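Local coordinates for LP04448p (Drosophila melanogaster, PDB 4QMH), which probably binds tubulin through this TOG domain, one of an array of TOG domains with which XMAP215-family proteins drive microtubule polymerization, at residues 71-74 with 75-79; 125-128 with 129-133; 173-176 with 177-180; 194-197 with 198-202. All blocks are in the same frame, centred on the assembly; numbering follows the deposited sequence.

Interaction 1 of 4, residues 71-74 with 75-79; sequences AKIA and QTTLA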
loop_
_atom_site.group_PDB
_atom_site.type_symbol
_atom_site.label_atom_id
_atom_site.label_comp_id
_atom_site.label_asym_id
_atom_site.label_seq_id
_atom_site.Cartn_x
_atom_site.Cartn_y
_atom_site.Cartn_z
ATOM N N ALA A 71 -19.560 2.569 -0.170
ATOM C CA ALA A 71 -18.732 1.482 -0.699
ATOM C C ALA A 71 -18.570 1.529 -2.215
ATOM O O ALA A 71 -17.493 1.240 -2.738
ATOM C CB ALA A 71 -19.296 0.131 -0.269
ATOM N N LYS A 72 -19.640 1.877 -2.922
ATOM C CA LYS A 72 -19.585 1.980 -4.380
ATOM C C LYS A 72 -18.547 3.005 -4.828
ATOM O O LYS A 72 -17.771 2.757 -5.749
ATOM C CB LYS A 72 -20.963 2.328 -4.948
ATOM C CG LYS A 72 -22.035 1.286 -4.631
ATOM C CD LYS A 72 -23.419 1.768 -5.051
ATOM C CE LYS A 72 -24.505 0.761 -4.693
ATOM N NZ LYS A 72 -25.858 1.342 -4.917
ATOM N N ILE A 73 -18.538 4.161 -4.171
ATOM C CA ILE A 73 -17.568 5.202 -4.499
ATOM C C ILE A 73 -16.141 4.727 -4.218
ATOM O O ILE A 73 -15.239 4.923 -5.030
ATOM C CB ILE A 73 -17.827 6.495 -3.697
ATOM C CG1 ILE A 73 -19.179 7.110 -4.065
ATOM C CG2 ILE A 73 -16.704 7.500 -3.923
ATOM C CD1 ILE A 73 -19.265 7.573 -5.524
ATOM N N ALA A 74 -15.942 4.101 -3.062
ATOM C CA ALA A 74 -14.622 3.603 -2.695
ATOM C C ALA A 74 -14.102 2.579 -3.703
ATOM O O ALA A 74 -12.920 2.587 -4.057
ATOM C CB ALA A 74 -14.648 3.014 -1.284
ATOM N N GLN A 75 -14.985 1.696 -4.158
ATOM C CA GLN A 75 -14.617 0.688 -5.140
ATOM C C GLN A 75 -14.322 1.305 -6.504
ATOM O O GLN A 75 -13.337 0.956 -7.154
ATOM C CB GLN A 75 -15.709 -0.367 -5.240
ATOM C CG GLN A 75 -15.843 -1.157 -3.949
ATOM C CD GLN A 75 -17.190 -1.817 -3.804
ATOM O OE1 GLN A 75 -17.956 -1.906 -4.764
ATOM N NE2 GLN A 75 -17.494 -2.284 -2.590
ATOM N N THR A 76 -15.169 2.240 -6.921
ATOM C CA THR A 76 -14.972 2.927 -8.189
ATOM C C THR A 76 -13.631 3.651 -8.182
ATOM O O THR A 76 -12.901 3.663 -9.187
ATOM C CB THR A 76 -16.116 3.921 -8.473
ATOM O OG1 THR A 76 -17.344 3.191 -8.616
ATOM C CG2 THR A 76 -15.850 4.699 -9.768
ATOM N N THR A 77 -13.303 4.254 -7.045
ATOM C CA THR A 77 -12.059 5.003 -6.911
ATOM C C THR A 77 -10.835 4.090 -7.055
ATOM O O THR A 77 -9.837 4.479 -7.660
ATOM C CB THR A 77 -12.025 5.823 -5.595
ATOM O OG1 THR A 77 -13.168 6.690 -5.544
ATOM C CG2 THR A 77 -10.763 6.639 -5.482
ATOM N N LEU A 78 -10.903 2.867 -6.525
ATOM C CA LEU A 78 -9.802 1.925 -6.723
ATOM C C LEU A 78 -9.589 1.664 -8.213
ATOM O O LEU A 78 -8.454 1.683 -8.690
ATOM C CB LEU A 78 -10.043 0.610 -5.977
ATOM C CG LEU A 78 -9.921 0.683 -4.454
ATOM C CD1 LEU A 78 -10.606 -0.532 -3.825
ATOM C CD2 LEU A 78 -8.453 0.795 -4.002
ATOM N N ALA A 79 -10.684 1.436 -8.937
ATOM C CA ALA A 79 -10.621 1.225 -10.382
ATOM C C ALA A 79 -9.988 2.424 -11.071
ATOM O O ALA A 79 -9.151 2.269 -11.963
ATOM C CB ALA A 79 -12.019 0.960 -10.947
#
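Thr77 overlaps the backbone carbonyl of Ile73, one turn back at the start of helix 71-88 in this all-helical TOG domain. Ile73 O is gripped twice by the same residue: the hydroxyl OG1 of Thr77 donates to it at 2.8 Å, and the amide N of Thr77 donates at 2.9 Å. The two donors come from opposite faces of the carbonyl plane, and the hydroxyl stands well above it, 39° out. The first torsion of Thr77 makes this possible: OG1 is set beside its own backbone N and opposite its carbonyl carbon (chi1 -56°), which turns the hydroxyl back along the helix. The buried hydroxyl is therefore satisfied within the helix. The side chains of Ile73 and Thr77 cross at a slant, with CG2 of Ile73 4.0 Å from Thr77 OG1; both rest on Leu38 of helix 31-48 and on Arg65 of helix 58-66. Near the helix start, Asn70 OD1 accepts a hydrogen bond from Ile73 N.

Round the helix from this pair, Gln75 runs its extended chain back over Ala71; its side chain also touches Phe113 and Val114 of helix 112-129. Backbone bonds of the ordinary i to i+4 kind, such as Thr76 N to Lys72 O at 2.9 Å, hold the turns together. Gln75 N donates to Ala71 O at 2.9 Å, and CG of Gln75 lies 3.2 Å from that oxygen. Beyond it, the amide nitrogen NE2 of Gln75 ends 3.8 Å from the methyl CB of Ala71.

Interaction 2 of 4, residues 125-128 with 129-133; sequences FGEK and GGYKE. With SO4 (sulfate ion), chain B.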
loop_
_atom_site.group_PDB
_atom_site.type_symbol
_atom_site.label_atom_id
_atom_site.label_comp_id
_atom_site.label_asym_id
_atom_site.label_seq_id
_atom_site.Cartn_x
_atom_site.Cartn_y
_atom_site.Cartn_z
ATOM N N PHE A 125 0.998 0.141 -8.962
ATOM C CA PHE A 125 1.866 1.257 -8.632
ATOM C C PHE A 125 3.290 0.766 -8.390
ATOM O O PHE A 125 4.251 1.415 -8.796
ATOM C CB PHE A 125 1.343 2.022 -7.410
ATOM C CG PHE A 125 0.326 3.086 -7.749
ATOM C CD1 PHE A 125 -0.957 2.743 -8.162
ATOM C CD2 PHE A 125 0.665 4.431 -7.670
ATOM C CE1 PHE A 125 -1.884 3.728 -8.481
ATOM C CE2 PHE A 125 -0.258 5.419 -7.984
ATOM C CZ PHE A 125 -1.533 5.062 -8.393
ATOM N N GLY A 126 3.424 -0.384 -7.738
ATOM C CA GLY A 126 4.747 -0.911 -7.432
ATOM C C GLY A 126 5.545 -1.218 -8.686
ATOM O O GLY A 126 6.703 -0.818 -8.824
ATOM N N GLU A 127 4.916 -1.928 -9.609
ATOM C CA GLU A 127 5.555 -2.286 -10.869
ATOM C C GLU A 127 5.905 -1.074 -11.727
ATOM O O GLU A 127 6.976 -1.017 -12.328
ATOM C CB GLU A 127 4.652 -3.220 -11.666
ATOM C CG GLU A 127 4.363 -4.552 -10.977
ATOM C CD GLU A 127 5.619 -5.353 -10.669
ATOM O OE1 GLU A 127 6.698 -5.016 -11.203
ATOM O OE2 GLU A 127 5.524 -6.327 -9.890
ATOM N N LYS A 128 4.999 -0.106 -11.783
ATOM C CA LYS A 128 5.160 1.028 -12.683
ATOM C C LYS A 128 6.075 2.110 -12.128
ATOM O O LYS A 128 6.914 2.656 -12.848
ATOM C CB LYS A 128 3.791 1.607 -13.033
ATOM C CG LYS A 128 2.945 0.643 -13.820
ATOM C CD LYS A 128 1.531 1.148 -13.992
ATOM C CE LYS A 128 0.729 0.214 -14.874
ATOM N NZ LYS A 128 0.626 -1.151 -14.295
ATOM N N GLY A 129 5.921 2.422 -10.846
ATOM C CA GLY A 129 6.662 3.516 -10.251
ATOM C C GLY A 129 7.791 3.073 -9.347
ATOM O O GLY A 129 8.603 3.897 -8.924
ATOM N N GLY A 130 7.832 1.777 -9.049
ATOM C CA GLY A 130 8.802 1.221 -8.122
ATOM C C GLY A 130 8.198 0.982 -6.748
ATOM O O GLY A 130 7.310 1.704 -6.306
ATOM N N TYR A 131 8.680 -0.045 -6.062
ATOM C CA TYR A 131 8.147 -0.375 -4.754
ATOM C C TYR A 131 8.784 0.488 -3.669
ATOM O O TYR A 131 8.326 0.505 -2.530
ATOM C CB TYR A 131 8.378 -1.858 -4.469
ATOM C CG TYR A 131 7.407 -2.776 -5.173
ATOM C CD1 TYR A 131 7.636 -3.206 -6.476
ATOM C CD2 TYR A 131 6.260 -3.215 -4.534
ATOM C CE1 TYR A 131 6.735 -4.057 -7.114
ATOM C CE2 TYR A 131 5.369 -4.056 -5.155
ATOM C CZ TYR A 131 5.606 -4.473 -6.444
ATOM O OH TYR A 131 4.697 -5.311 -7.059
ATOM N N LYS A 132 9.824 1.225 -4.035
ATOM C CA LYS A 132 10.614 1.983 -3.074
ATOM C C LYS A 132 9.766 2.974 -2.294
ATOM O O LYS A 132 9.940 3.131 -1.087
ATOM C CB LYS A 132 11.743 2.717 -3.804
ATOM C CG LYS A 132 12.658 3.528 -2.909
ATOM C CD LYS A 132 13.904 3.952 -3.683
ATOM C CE LYS A 132 14.752 4.945 -2.899
ATOM N NZ LYS A 132 14.119 6.292 -2.842
ATOM N N GLU A 133 8.846 3.647 -2.984
ATOM C CA GLU A 133 8.025 4.663 -2.334
ATOM C C GLU A 133 7.045 4.117 -1.309
ATOM O O GLU A 133 6.515 4.896 -0.507
ATOM C CB GLU A 133 7.272 5.521 -3.358
ATOM C CG GLU A 133 8.144 6.550 -4.049
ATOM C CD GLU A 133 9.075 5.907 -5.045
ATOM O OE1 GLU A 133 8.777 4.779 -5.497
ATOM O OE2 GLU A 133 10.097 6.525 -5.386
HETATM S S SO4 B . 11.781 -0.948 -7.280
HETATM O O1 SO4 B . 11.993 -0.366 -8.608
HETATM O O2 SO4 B . 10.561 -1.744 -7.278
HETATM O O3 SO4 B . 12.905 -1.830 -6.947
HETATM O O4 SO4 B . 11.693 0.133 -6.297
HETATM O O HOH W 1 5.174 3.764 -7.200
#
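Gly126 CA lies over one face of the Tyr131 ring, near its centre, in a CH-pi contact: it stands 3.6 Å from the ring centroid and just 6° off the ring normal. The bare CA lies directly against the ring face, and the ring of Tyr131 folds back over the last turn of helix 112-129.

Among the polar contacts of the side chains, Glu127 OE2 reaches Tyr131 OH at 3.1 Å, lying in the plane of the ring at its edge, with the carboxylate turned 84° to that ring. The glutamate gets there by bending at its second torsion. This bond is not settled, because the one hydroxyl proton also has Asn123 OD1 within reach; Lys162 NZ makes a weak hydrogen bond to Tyr131 OH.

The backbone bonds wind down here. Gly129 N binds Phe125 O at 2.8 Å, whereas the next amide, Gly130 N, makes only a weak bond to Gly126 O. One water bridges Phe125 O and Gly130 O, donating to both. A sulfate, probably from the crystallisation liquor, takes a nearly straight bond from Tyr131 N to its O2 at 2.8 Å and a weak one from Lys132 N to its O4; Ser170 OG also binds it.

Gly130 (phi 101°) breaks the helix, and the whole is a helix C-terminus ended by a glycine with positive phi, where helix 112-129 passes into the loop before helix 139-145.

Interaction 3 of 4, residues 173-176 with 177-180; sequences KEDI and HSMV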
loop_
_atom_site.group_PDB
_atom_site.type_symbol
_atom_site.label_atom_id
_atom_site.label_comp_id
_atom_site.label_asym_id
_atom_site.label_seq_id
_atom_site.Cartn_x
_atom_site.Cartn_y
_atom_site.Cartn_z
ATOM N N LYS A 173 15.790 0.592 5.191
ATOM C CA LYS A 173 15.978 -0.278 6.349
ATOM C C LYS A 173 15.224 0.244 7.549
ATOM O O LYS A 173 14.676 -0.529 8.336
ATOM C CB LYS A 173 17.462 -0.402 6.708
ATOM C CG LYS A 173 18.264 -1.186 5.700
ATOM C CD LYS A 173 19.728 -1.306 6.115
ATOM C CE LYS A 173 19.872 -1.915 7.503
ATOM N NZ LYS A 173 21.304 -2.047 7.878
ATOM N N GLU A 174 15.210 1.566 7.708
ATOM C CA GLU A 174 14.563 2.160 8.861
ATOM C C GLU A 174 13.063 1.892 8.823
ATOM O O GLU A 174 12.443 1.674 9.865
ATOM C CB GLU A 174 14.817 3.668 8.903
ATOM C CG GLU A 174 14.180 4.364 10.099
ATOM C CD GLU A 174 14.577 3.768 11.442
ATOM O OE1 GLU A 174 15.662 3.156 11.562
ATOM O OE2 GLU A 174 13.791 3.917 12.399
ATOM N N ASP A 175 12.472 1.945 7.632
ATOM C CA ASP A 175 11.046 1.660 7.529
ATOM C C ASP A 175 10.751 0.196 7.852
ATOM O O ASP A 175 9.746 -0.101 8.512
ATOM C CB ASP A 175 10.492 2.032 6.155
ATOM C CG ASP A 175 8.997 2.292 6.195
ATOM O OD1 ASP A 175 8.606 3.298 6.825
ATOM O OD2 ASP A 175 8.230 1.509 5.600
ATOM N N ILE A 176 11.604 -0.719 7.392
ATOM C CA ILE A 176 11.460 -2.125 7.810
ATOM C C ILE A 176 11.581 -2.264 9.340
ATOM O O ILE A 176 10.803 -2.978 9.975
ATOM C CB ILE A 176 12.455 -3.050 7.081
ATOM C CG1 ILE A 176 12.285 -2.944 5.562
ATOM C CG2 ILE A 176 12.289 -4.497 7.545
ATOM C CD1 ILE A 176 10.883 -3.234 5.075
ATOM N N HIS A 177 12.540 -1.567 9.948
ATOM C CA HIS A 177 12.635 -1.564 11.407
ATOM C C HIS A 177 11.300 -1.207 12.077
ATOM O O HIS A 177 10.950 -1.765 13.112
ATOM C CB HIS A 177 13.711 -0.590 11.897
ATOM C CG HIS A 177 15.080 -1.188 12.007
ATOM N ND1 HIS A 177 15.464 -1.980 13.068
ATOM C CD2 HIS A 177 16.165 -1.082 11.203
ATOM C CE1 HIS A 177 16.723 -2.346 12.906
ATOM N NE2 HIS A 177 17.172 -1.816 11.782
ATOM N N SER A 178 10.561 -0.267 11.492
ATOM C CA SER A 178 9.304 0.170 12.084
ATOM C C SER A 178 8.251 -0.942 12.103
ATOM O O SER A 178 7.291 -0.868 12.867
ATOM C CB SER A 178 8.758 1.414 11.371
ATOM O OG SER A 178 8.233 1.087 10.095
ATOM N N MET A 179 8.448 -1.966 11.278
ATOM C CA MET A 179 7.507 -3.085 11.205
ATOM C C MET A 179 7.802 -4.131 12.269
ATOM O O MET A 179 6.961 -4.968 12.585
ATOM C CB MET A 179 7.566 -3.743 9.834
ATOM C CG MET A 179 7.307 -2.781 8.690
ATOM S SD MET A 179 7.566 -3.613 7.122
ATOM C CE MET A 179 7.494 -2.164 6.066
ATOM N N VAL A 180 9.009 -4.097 12.813
ATOM C CA VAL A 180 9.450 -5.190 13.681
ATOM C C VAL A 180 8.597 -5.397 14.954
ATOM O O VAL A 180 8.272 -6.531 15.310
ATOM C CB VAL A 180 10.952 -5.075 14.015
ATOM C CG1 VAL A 180 11.329 -6.064 15.115
ATOM C CG2 VAL A 180 11.799 -5.319 12.768
HETATM O O HOH W 2 19.720 -1.978 10.890
HETATM O O HOH W 3 6.452 0.913 7.853
#
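Ser178 OG is shared by two partners: it accepts from a water at 2.9 Å and donates to the backbone Asp175 O at 2.5 Å, an unusually short bond whose exact length is doubtful. The water also donates to Asp175 OD2, linking the carboxylate to the hydroxyl one turn on. The serine can reach back because OG lies between its own backbone N and carbonyl carbon (chi1 74°). The other carboxylate oxygen, Asp175 OD1, is bound by Glu138 N; this bond and the water on OD2 together hold the carboxylate's rotation.

Beside this polar cluster lies an apolar contact, where the methyl CE of Met179 meets Ile176 CD1 at 3.7 Å, reached by a chain that runs extended beyond CG. CE of Met179 also passes near Asp175 OD2, at 3.8 Å. Met179 N donates to Ile176 O, three residues back, from well above the carbonyl plane.

Toward solvent, His177 NE2 and a water lie 2.7 Å apart in the plane of the ring, and Lys173 NZ makes a weak bond to the same water.

These turns open helix 173-186. Ile176 leans on Ile205 and Leu209 of helix 192-209, while Met179 and Ser178 touch Ile140 and Ala141 of helix 139-145, so this end touches both helices.

Interaction 4 of 4, residues 194-197 with 198-202; sequences VRKN and ANEAV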
loop_
_atom_site.group_PDB
_atom_site.type_symbol
_atom_site.label_atom_id
_atom_site.label_comp_id
_atom_site.label_asym_id
_atom_site.label_seq_id
_atom_site.Cartn_x
_atom_site.Cartn_y
_atom_site.Cartn_z
ATOM N N VAL A 194 -3.424 -14.418 10.581
ATOM C CA VAL A 194 -2.410 -13.414 10.907
ATOM C C VAL A 194 -1.096 -14.067 11.348
ATOM O O VAL A 194 -0.023 -13.714 10.859
ATOM C CB VAL A 194 -2.916 -12.429 11.977
ATOM C CG1 VAL A 194 -1.787 -11.489 12.425
ATOM C CG2 VAL A 194 -4.083 -11.626 11.426
ATOM N N ARG A 195 -1.191 -15.026 12.264
ATOM C CA ARG A 195 -0.019 -15.766 12.726
ATOM C C ARG A 195 0.708 -16.419 11.565
ATOM O O ARG A 195 1.925 -16.291 11.436
ATOM C CB ARG A 195 -0.409 -16.851 13.738
ATOM C CG ARG A 195 -0.730 -16.352 15.132
ATOM C CD ARG A 195 -0.612 -17.475 16.186
ATOM N NE ARG A 195 -1.397 -18.669 15.862
ATOM C CZ ARG A 195 -2.706 -18.801 16.077
ATOM N NH1 ARG A 195 -3.406 -17.806 16.601
ATOM N NH2 ARG A 195 -3.321 -19.933 15.754
ATOM N N LYS A 196 -0.034 -17.134 10.727
ATOM C CA LYS A 196 0.574 -17.839 9.605
ATOM C C LYS A 196 1.320 -16.872 8.694
ATOM O O LYS A 196 2.476 -17.096 8.335
ATOM C CB LYS A 196 -0.483 -18.617 8.810
ATOM C CG LYS A 196 0.047 -19.241 7.532
ATOM C CD LYS A 196 -1.037 -20.090 6.867
ATOM C CE LYS A 196 -0.517 -20.776 5.614
ATOM N NZ LYS A 196 -0.218 -19.794 4.538
ATOM N N ASN A 197 0.664 -15.780 8.328
ATOM C CA ASN A 197 1.248 -14.859 7.375
ATOM C C ASN A 197 2.406 -14.046 7.981
ATOM O O ASN A 197 3.398 -13.777 7.307
ATOM C CB ASN A 197 0.166 -13.961 6.772
ATOM C CG ASN A 197 -0.783 -14.736 5.869
ATOM O OD1 ASN A 197 -0.615 -15.942 5.678
ATOM N ND2 ASN A 197 -1.774 -14.054 5.307
ATOM N N ALA A 198 2.291 -13.665 9.247
ATOM C CA ALA A 198 3.397 -12.936 9.880
ATOM C C ALA A 198 4.649 -13.820 9.995
ATOM O O ALA A 198 5.782 -13.377 9.731
ATOM C CB ALA A 198 2.974 -12.371 11.230
ATOM N N ASN A 199 4.460 -15.084 10.352
ATOM C CA ASN A 199 5.592 -16.001 10.380
ATOM C C ASN A 199 6.253 -16.135 9.015
ATOM O O ASN A 199 7.485 -16.194 8.916
ATOM C CB ASN A 199 5.183 -17.367 10.936
ATOM C CG ASN A 199 5.171 -17.392 12.450
ATOM O OD1 ASN A 199 6.217 -17.519 13.089
ATOM N ND2 ASN A 199 3.985 -17.249 13.039
ATOM N N GLU A 200 5.441 -16.167 7.965
ATOM C CA GLU A 200 5.966 -16.276 6.608
ATOM C C GLU A 200 6.754 -15.039 6.199
ATOM O O GLU A 200 7.585 -15.101 5.305
ATOM C CB GLU A 200 4.839 -16.550 5.612
ATOM C CG GLU A 200 4.198 -17.911 5.824
ATOM C CD GLU A 200 3.180 -18.250 4.763
ATOM O OE1 GLU A 200 3.038 -17.468 3.796
ATOM O OE2 GLU A 200 2.532 -19.311 4.897
ATOM N N ALA A 201 6.492 -13.919 6.867
ATOM C CA ALA A 201 7.138 -12.652 6.543
ATOM C C ALA A 201 8.471 -12.491 7.277
ATOM O O ALA A 201 9.240 -11.584 6.984
ATOM C CB ALA A 201 6.206 -11.490 6.883
ATOM N N VAL A 202 8.747 -13.367 8.239
ATOM C CA VAL A 202 9.985 -13.245 9.009
ATOM C C VAL A 202 11.214 -13.249 8.102
ATOM O O VAL A 202 12.096 -12.390 8.235
ATOM C CB VAL A 202 10.113 -14.359 10.065
ATOM C CG1 VAL A 202 11.502 -14.327 10.715
ATOM C CG2 VAL A 202 9.039 -14.190 11.141
HETATM O O HOH W 4 1.729 -15.467 3.454
#
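Ala198 closes on the carbonyl of Val194 at the tight, buried side of this part of helix 192-209: its N binds Val194 O at 2.8 Å and its methyl CB lies 3.3 Å from the same oxygen.

The solvent side is looser. There Lys196 and Glu200, both exposed, form an i to i+4 salt bridge, with Lys196 NZ 2.8 Å from Glu200 OE2. The ammonium meets the syn side of the carboxylate, 33° out of its plane. Lys196 gets there because its CG is anti to the backbone N (chi1 173°) and the chain bends at its last torsion.

Asn199 doubles back on Arg195 and grips its carbonyl oxygen twice. The side-chain ND2 of Asn199 donates to Arg195 O at 2.8 Å and the backbone N of Asn199 at 3.0 Å, from opposite faces of the carbonyl plane. The side-chain donor stands 45° out of that plane, although the oxygen lies in the plane of the asparagine amide itself. ND2 makes a further weak bond to Ile187 O.

Asn197 lies between, its ND2 held by Thr153 O of helix 149-162, on which its side chain also packs at Trp156 and Ala157. Val194 and Ala198 face His186 of helix 173-186, and Asn199 meets Ala232 of helix 226-236, so the helices contacted are 149-162, 173-186 and 226-236.

In the fold
Running from the N terminus, the four contacts lie in series, none nested within or crossing another, and each joins neighbouring turns of chain rather than distant parts. Interaction 1 opens helix 71-88, beside helices 31-48, 58-66 and 112-129. Interaction 2 ends helix 112-129; there the helix ends and the chain turns into a loop toward helix 139-145. Interaction 3 begins helix 173-186, and interaction 4 lies in the next helix, 192-209; the centres of these two are about 16 Å apart. Interactions 1 and 3 lie on opposite sides of the chain's centre, about 31 Å apart between centres, and the four lie at well-separated points along the helical array of this TOG domain.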